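PDB 1U69: PhnB-like domain-containing protein from Pseudomonas aeruginosa, which is of unknown function but belongs to the PhnB-like branch of the glyoxalase superfamily and has been proposed as a potential drug-resistance protein. Local coordinates for residues R92-N95 / A96-N100. Numbering follows the deposited sequence.
Sequences RLWN and AIVDN
Trp94 and Val98, one helical turn apart, meet through their side chains: methyl CG2 of Val98 lies over a face of the indole, 4.0 Å from the centroid of the five-membered ring and 14° off its normal, a CH-pi contact. A chi1 of 171° sets Trp94 CG anti to the backbone N and swings the indole outward from the helix, its pyrrole ring presented to Val98 CG2. NE1 is hydrogen-bonded to Glu104 OE1, which should help hold the ring in this rotation.

A water bridges the next i to i+4 pair, donating to Asn95 OD1 at 3.0 Å and to Asp99 OD1 at 2.6 Å.

Backbone bonds follow the alpha-helical pattern. Ile97 N reaches Leu93 O at 3.2 Å with an N-H...O angle of 164°, and Val98 N reaches Trp94 O at 3.0 Å. Asn100 N still bonds to Ala96 O (3.3 Å).

Leu93 and Ile97 turn the buried side to Ile120 of strand 117-122 and to Phe28. Residues 92-99 form the C-terminal part of amphipathic helix 87-99, with Asn100 just beyond its end, packed on the sheet of strands 109-111 and 117-122 in a fold consistent with the beta-alpha-beta-beta-beta modules of the glyoxalase superfamily.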
loop_
_atom_site.group_PDB
_atom_site.type_symbol
_atom_site.label_atom_id
_atom_site.label_comp_id
_atom_site.label_asym_id
_atom_site.label_seq_id
_atom_site.Cartn_x
_atom_site.Cartn_y
_atom_site.Cartn_z
ATOM N N ARG A 92 15.631 -16.493 -4.267
ATOM C CA ARG A 92 15.761 -15.913 -5.597
ATOM C C ARG A 92 16.151 -14.449 -5.508
ATOM O O ARG A 92 17.033 -13.993 -6.235
ATOM C CB ARG A 92 14.470 -16.073 -6.411
ATOM C CG ARG A 92 14.625 -15.604 -7.834
ATOM C CD ARG A 92 13.327 -15.652 -8.640
ATOM N NE ARG A 92 12.383 -14.551 -8.374
ATOM C CZ ARG A 92 12.565 -13.277 -8.744
ATOM N NH1 ARG A 92 13.669 -12.896 -9.395
ATOM N NH2 ARG A 92 11.618 -12.375 -8.476
ATOM N N LEU A 93 15.500 -13.711 -4.608
ATOM C CA LEU A 93 15.705 -12.277 -4.510
ATOM C C LEU A 93 17.041 -11.961 -3.851
ATOM O O LEU A 93 17.781 -11.083 -4.310
ATOM C CB LEU A 93 14.530 -11.627 -3.761
ATOM C CG LEU A 93 13.185 -11.642 -4.509
ATOM C CD1 LEU A 93 12.136 -10.844 -3.713
ATOM C CD2 LEU A 93 13.324 -11.087 -5.904
ATOM N N TRP A 94 17.345 -12.672 -2.787
ATOM C CA TRP A 94 18.636 -12.533 -2.105
ATOM C C TRP A 94 19.795 -12.778 -3.085
ATOM O O TRP A 94 20.718 -11.972 -3.209
ATOM C CB TRP A 94 18.696 -13.524 -0.947
ATOM C CG TRP A 94 20.044 -13.639 -0.284
ATOM C CD1 TRP A 94 21.080 -14.440 -0.662
ATOM C CD2 TRP A 94 20.494 -12.931 0.876
ATOM N NE1 TRP A 94 22.147 -14.283 0.187
ATOM C CE2 TRP A 94 21.813 -13.350 1.140
ATOM C CE3 TRP A 94 19.910 -11.982 1.722
ATOM C CZ2 TRP A 94 22.555 -12.864 2.214
ATOM C CZ3 TRP A 94 20.653 -11.485 2.764
ATOM C CH2 TRP A 94 21.954 -11.934 3.017
ATOM N N ASN A 95 19.716 -13.879 -3.808
ATOM C CA ASN A 95 20.770 -14.233 -4.745
ATOM C C ASN A 95 20.888 -13.224 -5.881
ATOM O O ASN A 95 21.994 -12.908 -6.317
ATOM C CB ASN A 95 20.529 -15.625 -5.295
ATOM C CG ASN A 95 20.830 -16.713 -4.286
ATOM O OD1 ASN A 95 21.622 -16.529 -3.351
ATOM N ND2 ASN A 95 20.183 -17.861 -4.462
ATOM N N ALA A 96 19.760 -12.708 -6.352
ATOM C CA ALA A 96 19.776 -11.726 -7.434
ATOM C C ALA A 96 20.555 -10.478 -7.065
ATOM O O ALA A 96 21.401 -10.023 -7.837
ATOM C CB ALA A 96 18.356 -11.367 -7.844
ATOM N N ILE A 97 20.286 -9.948 -5.867
ATOM C CA ILE A 97 20.923 -8.721 -5.397
ATOM C C ILE A 97 22.407 -8.976 -5.143
ATOM O O ILE A 97 23.274 -8.199 -5.556
ATOM C CB ILE A 97 20.205 -8.180 -4.120
ATOM C CG1 ILE A 97 18.751 -7.793 -4.442
ATOM C CG2 ILE A 97 20.951 -7.006 -3.529
ATOM C CD1 ILE A 97 17.814 -7.875 -3.248
ATOM N N VAL A 98 22.699 -10.064 -4.452
ATOM C CA VAL A 98 24.052 -10.356 -4.015
ATOM C C VAL A 98 24.930 -10.733 -5.212
ATOM O O VAL A 98 26.059 -10.253 -5.353
ATOM C CB VAL A 98 24.044 -11.497 -2.962
ATOM C CG1 VAL A 98 25.467 -12.003 -2.672
ATOM C CG2 VAL A 98 23.385 -11.010 -1.677
ATOM N N ASP A 99 24.390 -11.547 -6.097
ATOM C CA ASP A 99 25.190 -12.026 -7.215
ATOM C C ASP A 99 25.539 -10.920 -8.203
ATOM O O ASP A 99 26.597 -10.968 -8.795
ATOM C CB ASP A 99 24.481 -13.130 -7.985
ATOM C CG ASP A 99 24.320 -14.404 -7.184
ATOM O OD1 ASP A 99 25.057 -14.623 -6.189
ATOM O OD2 ASP A 99 23.452 -15.241 -7.512
ATOM N N ASN A 100 24.644 -9.968 -8.435
ATOM C CA ASN A 100 24.924 -8.920 -9.425
ATOM C C ASN A 100 25.778 -7.805 -8.851
ATOM O O ASN A 100 25.325 -6.668 -8.739
ATOM C CB ASN A 100 23.643 -8.337 -10.027
ATOM C CG ASN A 100 23.922 -7.184 -11.005
ATOM O OD1 ASN A 100 24.731 -7.309 -11.942
ATOM N ND2 ASN A 100 23.262 -6.055 -10.782
HETATM O O HOH W 1 24.392 -15.692 -3.945
#